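Side-chain contacts in adenylyltransferase thiF (Escherichia coli, PDB 1ZUD), which adenylates the C-terminal glycine of the sulfur carrier protein ThiS with ATP, a step in thiamine biosynthesis: residues D61-L65 with S66-R70; Q105-T108 with G109-K113. All blocks are in the same frame, centred on the assembly; numbering follows the deposited sequence.

Contact 1 of 2, residues D61-L65 with S66-R70; sequences DDVHL and SNLQR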
ATOM      1  N   ASP C  61       0.102  10.938  22.468  1.00 22.59           N
ATOM      2  CA  ASP C  61      -1.347  10.786  22.655  1.00 22.87           C
ATOM      3  C   ASP C  61      -1.759   9.570  23.485  1.00 21.27           C
ATOM      4  O   ASP C  61      -0.946   8.741  23.760  1.00 20.62           O
ATOM      5  CB  ASP C  61      -2.033  10.656  21.302  1.00 25.78           C
ATOM      6  CG  ASP C  61      -2.025  11.959  20.513  1.00 40.17           C
ATOM      7  OD1 ASP C  61      -1.596  11.937  19.336  1.00 39.85           O
ATOM      8  OD2 ASP C  61      -2.460  13.000  21.066  1.00 39.88           O
ATOM      9  N   ASP C  62      -3.036   9.514  23.870  1.00 23.21           N
ATOM     10  CA  ASP C  62      -3.636   8.375  24.577  1.00 26.84           C
ATOM     11  C   ASP C  62      -4.612   7.756  23.538  1.00 23.89           C
ATOM     12  O   ASP C  62      -5.088   8.439  22.637  1.00 25.79           O
ATOM     13  CB  ASP C  62      -4.444   8.837  25.821  1.00 25.10           C
ATOM     14  CG  ASP C  62      -3.531   9.280  27.004  1.00 38.83           C
ATOM     15  OD1 ASP C  62      -2.377   8.806  27.132  1.00 35.94           O
ATOM     16  OD2 ASP C  62      -3.975  10.110  27.827  1.00 42.32           O
ATOM     17  N   VAL C  63      -4.919   6.475  23.652  1.00 22.45           N
ATOM     18  CA  VAL C  63      -5.837   5.884  22.699  1.00 22.18           C
ATOM     19  C   VAL C  63      -7.264   6.444  22.859  1.00 23.90           C
ATOM     20  O   VAL C  63      -7.770   6.603  23.975  1.00 27.62           O
ATOM     21  CB  VAL C  63      -5.840   4.347  22.846  1.00 18.89           C
ATOM     22  CG1 VAL C  63      -6.825   3.735  21.838  1.00 17.38           C
ATOM     23  CG2 VAL C  63      -4.345   3.800  22.648  1.00 20.69           C
ATOM     24  N   HIS C  64      -7.926   6.735  21.740  1.00 24.84           N
ATOM     25  CA  HIS C  64      -9.306   7.251  21.781  1.00 24.32           C
ATOM     26  C   HIS C  64     -10.106   6.298  20.930  1.00 26.04           C
ATOM     27  O   HIS C  64      -9.558   5.713  19.997  1.00 24.93           O
ATOM     28  CB  HIS C  64      -9.369   8.668  21.200  0.50 28.02           C
ATOM     29  CG  HIS C  64      -8.481   9.644  21.910  0.50 38.49           C
ATOM     30  ND1 HIS C  64      -8.603   9.922  23.257  0.50 39.94           N
ATOM     31  CD2 HIS C  64      -7.412  10.357  21.476  0.50 36.13           C
ATOM     32  CE1 HIS C  64      -7.644  10.756  23.622  0.50 39.04           C
ATOM     33  NE2 HIS C  64      -6.907  11.033  22.560  0.50 34.94           N
ATOM     34  N   LEU C  65     -11.421   6.208  21.173  1.00 21.69           N
ATOM     35  CA  LEU C  65     -12.249   5.278  20.419  1.00 22.12           C
ATOM     36  C   LEU C  65     -12.197   5.545  18.912  1.00 24.07           C
ATOM     37  O   LEU C  65     -12.168   4.608  18.119  1.00 20.17           O
ATOM     38  CB  LEU C  65     -13.718   5.359  20.917  1.00 20.76           C
ATOM     39  CG  LEU C  65     -14.774   4.685  20.052  1.00 27.04           C
ATOM     40  CD1 LEU C  65     -14.483   3.143  19.985  1.00 25.07           C
ATOM     41  CD2 LEU C  65     -16.160   4.990  20.650  1.00 23.46           C
ATOM     42  N   SER C  66     -12.206   6.822  18.524  1.00 21.48           N
ATOM     43  CA  SER C  66     -12.191   7.157  17.094  1.00 23.48           C
ATOM     44  C   SER C  66     -10.874   6.780  16.369  1.00 23.12           C
ATOM     45  O   SER C  66     -10.802   6.803  15.144  1.00 25.07           O
ATOM     46  CB  SER C  66     -12.480   8.641  16.904  1.00 24.59           C
ATOM     47  OG  SER C  66     -11.371   9.381  17.346  1.00 28.38           O
ATOM     48  N   ASN C  67      -9.844   6.443  17.126  1.00 21.67           N
ATOM     49  CA  ASN C  67      -8.561   5.980  16.570  1.00 24.45           C
ATOM     50  C   ASN C  67      -8.637   4.599  15.923  1.00 27.21           C
ATOM     51  O   ASN C  67      -7.925   4.303  14.966  1.00 20.86           O
ATOM     52  CB  ASN C  67      -7.518   5.784  17.687  1.00 28.96           C
ATOM     53  CG  ASN C  67      -7.098   7.075  18.366  1.00 28.58           C
ATOM     54  OD1 ASN C  67      -6.412   7.014  19.378  1.00 29.16           O
ATOM     55  ND2 ASN C  67      -7.492   8.239  17.811  1.00 28.25           N
ATOM     56  N   LEU C  68      -9.485   3.738  16.487  1.00 19.74           N
ATOM     57  CA  LEU C  68      -9.534   2.362  16.086  1.00 20.03           C
ATOM     58  C   LEU C  68      -9.859   2.119  14.630  1.00 26.56           C
ATOM     59  O   LEU C  68      -9.450   1.106  14.095  1.00 32.90           O
ATOM     60  CB  LEU C  68     -10.496   1.575  17.021  1.00 18.29           C
ATOM     61  CG  LEU C  68     -10.149   1.748  18.541  1.00 24.86           C
ATOM     62  CD1 LEU C  68     -11.009   0.760  19.460  1.00 24.75           C
ATOM     63  CD2 LEU C  68      -8.636   1.435  18.789  1.00 20.13           C
ATOM     64  N   GLN C  69     -10.544   3.047  13.979  1.00 21.59           N
ATOM     65  CA  GLN C  69     -10.876   2.857  12.575  1.00 22.37           C
ATOM     66  C   GLN C  69      -9.605   2.761  11.714  1.00 24.29           C
ATOM     67  O   GLN C  69      -9.661   2.284  10.575  1.00 28.07           O
ATOM     68  CB  GLN C  69     -11.765   4.034  12.134  1.00 21.40           C
ATOM     69  CG  GLN C  69     -12.029   4.174  10.671  1.00 24.16           C
ATOM     70  CD  GLN C  69     -11.155   5.321  10.087  1.00 26.05           C
ATOM     71  OE1 GLN C  69     -10.337   5.896  10.804  1.00 28.70           O
ATOM     72  NE2 GLN C  69     -11.339   5.638   8.822  1.00 21.30           N
ATOM     73  N   ARG C  70      -8.458   3.223  12.220  1.00 23.26           N
ATOM     74  CA  ARG C  70      -7.246   3.145  11.367  1.00 27.35           C
ATOM     75  C   ARG C  70      -5.978   2.783  12.087  1.00 26.78           C
ATOM     76  O   ARG C  70      -4.967   2.497  11.459  1.00 33.78           O
ATOM     77  CB  ARG C  70      -7.036   4.495  10.611  1.00 25.51           C
ATOM     78  CG  ARG C  70      -6.770   5.687  11.507  1.00 26.55           C
ATOM     79  CD  ARG C  70      -7.053   7.033  10.830  1.00 29.83           C
ATOM     80  NE  ARG C  70      -6.957   8.124  11.808  1.00 26.88           N
ATOM     81  CZ  ARG C  70      -7.834   8.298  12.788  1.00 34.81           C
ATOM     82  NH1 ARG C  70      -8.883   7.475  12.891  1.00 38.25           N
ATOM     83  NH2 ARG C  70      -7.635   9.237  13.706  1.00 39.79           N
TER
HETATM   84  O   HOH W   1     -12.610   3.805  15.438  1.00 29.56           O

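Contact 2 of 2, residues Q105-T108 with G109-K113; sequences QRLT and GEALK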
ATOM      1  N   GLN C 105       6.176  11.183  24.398  1.00 28.27           N
ATOM      2  CA  GLN C 105       6.448  12.586  24.377  1.00 27.25           C
ATOM      3  C   GLN C 105       6.368  13.111  22.945  1.00 31.23           C
ATOM      4  O   GLN C 105       6.282  12.324  21.979  1.00 27.89           O
ATOM      5  CB  GLN C 105       7.824  12.841  25.058  1.00 29.74           C
ATOM      6  CG  GLN C 105       8.994  12.375  24.243  1.00 33.92           C
ATOM      7  CD  GLN C 105      10.335  12.560  24.935  1.00 37.09           C
ATOM      8  OE1 GLN C 105      10.860  11.631  25.541  1.00 35.01           O
ATOM      9  NE2 GLN C 105      10.892  13.768  24.845  1.00 26.11           N
ATOM     10  N   ARG C 106       6.321  14.440  22.826  1.00 32.41           N
ATOM     11  CA  ARG C 106       6.285  15.131  21.533  1.00 39.49           C
ATOM     12  C   ARG C 106       7.751  15.472  21.421  1.00 34.40           C
ATOM     13  O   ARG C 106       8.232  16.391  22.083  1.00 34.87           O
ATOM     14  CB  ARG C 106       5.449  16.423  21.603  1.00 41.45           C
ATOM     15  CG  ARG C 106       5.400  17.213  20.268  1.00 50.47           C
ATOM     16  CD  ARG C 106       4.454  18.412  20.360  1.00 54.48           C
ATOM     17  NE  ARG C 106       4.405  19.228  19.144  1.00 67.64           N
ATOM     18  CZ  ARG C 106       5.341  20.107  18.769  1.00 71.99           C
ATOM     19  NH1 ARG C 106       6.429  20.302  19.512  1.00 69.86           N
ATOM     20  NH2 ARG C 106       5.180  20.810  17.647  1.00 75.22           N
ATOM     21  N   LEU C 107       8.449  14.696  20.610  1.00 29.89           N
ATOM     22  CA  LEU C 107       9.889  14.845  20.475  1.00 26.06           C
ATOM     23  C   LEU C 107      10.224  16.139  19.847  1.00 27.34           C
ATOM     24  O   LEU C 107       9.771  16.420  18.746  1.00 27.31           O
ATOM     25  CB  LEU C 107      10.469  13.745  19.593  1.00 27.35           C
ATOM     26  CG  LEU C 107      10.676  12.353  20.182  1.00 27.09           C
ATOM     27  CD1 LEU C 107      11.233  11.407  19.104  1.00 23.43           C
ATOM     28  CD2 LEU C 107      11.653  12.464  21.373  1.00 25.61           C
ATOM     29  N   THR C 108      11.040  16.912  20.533  1.00 27.57           N
ATOM     30  CA  THR C 108      11.471  18.177  19.995  1.00 29.28           C
ATOM     31  C   THR C 108      12.820  18.569  20.619  1.00 26.14           C
ATOM     32  O   THR C 108      13.249  18.031  21.656  1.00 26.89           O
ATOM     33  CB  THR C 108      10.391  19.286  20.281  1.00 37.58           C
ATOM     34  OG1 THR C 108      10.801  20.510  19.661  1.00 43.44           O
ATOM     35  CG2 THR C 108      10.217  19.521  21.794  1.00 37.69           C
ATOM     36  N   GLY C 109      13.468  19.526  19.985  1.00 29.70           N
ATOM     37  CA  GLY C 109      14.738  20.003  20.490  1.00 30.28           C
ATOM     38  C   GLY C 109      15.768  18.941  20.774  1.00 30.36           C
ATOM     39  O   GLY C 109      16.007  18.037  19.957  1.00 26.70           O
ATOM     40  N   GLU C 110      16.362  19.030  21.965  1.00 25.76           N
ATOM     41  CA  GLU C 110      17.401  18.101  22.361  1.00 28.69           C
ATOM     42  C   GLU C 110      16.987  16.619  22.403  1.00 25.10           C
ATOM     43  O   GLU C 110      17.766  15.748  22.035  1.00 26.15           O
ATOM     44  CB  GLU C 110      17.925  18.540  23.733  1.00 38.36           C
ATOM     45  CG  GLU C 110      18.902  17.619  24.379  1.00 48.17           C
ATOM     46  CD  GLU C 110      18.989  17.877  25.879  1.00 62.81           C
ATOM     47  OE1 GLU C 110      18.154  17.318  26.630  1.00 69.25           O
ATOM     48  OE2 GLU C 110      19.876  18.659  26.302  1.00 66.20           O
ATOM     49  N   ALA C 111      15.791  16.333  22.890  1.00 28.26           N
ATOM     50  CA  ALA C 111      15.328  14.944  22.958  1.00 28.65           C
ATOM     51  C   ALA C 111      15.154  14.402  21.509  1.00 24.79           C
ATOM     52  O   ALA C 111      15.455  13.245  21.240  1.00 29.46           O
ATOM     53  CB  ALA C 111      13.978  14.874  23.702  1.00 27.30           C
ATOM     54  N   LEU C 112      14.671  15.236  20.595  1.00 25.30           N
ATOM     55  CA  LEU C 112      14.495  14.782  19.218  1.00 23.19           C
ATOM     56  C   LEU C 112      15.880  14.484  18.600  1.00 27.59           C
ATOM     57  O   LEU C 112      16.130  13.405  17.988  1.00 23.48           O
ATOM     58  CB  LEU C 112      13.768  15.872  18.406  1.00 22.64           C
ATOM     59  CG  LEU C 112      13.782  15.678  16.891  1.00 19.79           C
ATOM     60  CD1 LEU C 112      13.007  14.390  16.522  1.00 23.49           C
ATOM     61  CD2 LEU C 112      13.118  16.894  16.197  1.00 22.12           C
ATOM     62  N   LYS C 113      16.793  15.441  18.767  1.00 25.94           N
ATOM     63  CA  LYS C 113      18.135  15.269  18.233  1.00 26.27           C
ATOM     64  C   LYS C 113      18.816  14.003  18.741  1.00 22.01           C
ATOM     65  O   LYS C 113      19.497  13.313  18.001  1.00 25.47           O
ATOM     66  CB  LYS C 113      19.009  16.489  18.591  1.00 26.10           C
ATOM     67  CG  LYS C 113      18.713  17.717  17.724  1.00 35.87           C
ATOM     68  CD  LYS C 113      19.575  18.882  18.189  1.00 43.87           C
ATOM     69  CE  LYS C 113      19.673  20.004  17.153  1.00 53.05           C
ATOM     70  NZ  LYS C 113      18.552  20.987  17.266  1.00 56.87           N
TER
HETATM   71  O   HOH W   2      14.133  18.077  24.515  1.00 43.56           O

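Contact 1 of 2, residues D61-L65 with S66-R70
OD1 of N67 receives the backbone amide of H64 (N to OD1 2.8 Å, N-H...O angle 157°) and, more weakly, NZ of K83, a residue of the ATP site. The bond from H64 closes a local turn, partly 3-10 in character, in the loop that follows strand 54-58 of this Rossmann-type ThiF domain. N67 answers through its own backbone, whose N lies 3.0 Å from O of H64, so the two residues are tied together in both directions. CG of N67 sits anti to the carbonyl carbon (chi1 -67°), beside its own amide, and this folds the carboxamide back toward H64. The donor N of H64 stands well above the plane of that amide. A leucine in place of N67 would probably leave the H64 amide without its acceptor and take from K83 a weak polar partner.

One residue further on, the turn is repeated with a longer bond, L68 N to L65 O at 3.3 Å. A water also donates to O of L65. Apolar contacts flank this backbone: CG1 of V63 meets CD2 of L68 at 4.2 Å, and CD1 of L65 approaches CD1 of L68. The second subunit packs against the same loop, with R8 of that subunit on L65 and M7 of that subunit on S66.

At the far end comes R70, an ATP-binding residue, against which R11 of the second subunit also packs. Its NH1 is shared between two oxygens: O of S66, at 3.0 Å from NH1, lies close to the guanidinium plane, whereas OE1 of Q69, also 3.0 Å from NH1, points its C=O almost straight at the nitrogen.

Contact 2 of 2, residues Q105-T108 with G109-K113
The first turn of helix 109-118, in the beta-alpha-beta crossover from strand 99-103 to strand 121-124, is gathered around the carbonyl of T108. O of T108 is approached by N of L112 and by N of A111, both at 3.3 Å and both weak hydrogen bonds, the second strongly bent. A water bridges O of T108 and N of A111: it donates to O of T108 (3.0 Å from the water oxygen) and accepts from N of A111. G109 enters the turn with a positive phi of 52°, and a beta carbon there would press against the carbonyl carbon of T108.

Side chains of the loop rest on the same turn. L107, an ATP-binding residue, uses two carbons: CB lies 4.0 Å from CD1 of L112, and CD2 lies 4.1 Å from CB of A111. L112 has CG anti to its backbone nitrogen (chi1 167°), which with the second torsion (64°) brings CD1 to L107. Beside this, the extended Q105 side chain brings NE2 to 3.5 Å from the methyl CB of A111, a polar tip laid against a small apolar group.

E134 of helix 129-141 also binds the junction, one carboxylate oxygen bonding OG1 of T108 and the other the amide of G109. Strand 30-34 packs on the leucines, with L32 against L107 and I34 against L112.

Overall arrangement
Both contacts are short turns of continuous chain in the nucleotide-binding part of the fold, each following a parallel strand of the sheet, and each includes an ATP-binding residue. Their centres lie about 23 Å apart and their nearest atoms about 6 Å, without touching. Contact 1 combines backbone turn bonds with a side-chain amide that accepts from the chain, R70 bracing its second half from within, in a loop packed against the second subunit; contact 2 starts a helix through backbone and water bonds and meets no other protein chain. Each mixes buried and exposed residues: in contact 2 the two leucines face strand 30-34, while in contact 1 N67 and R70 lie buried and H64 is exposed. D61 and Q104 bond between the two loops.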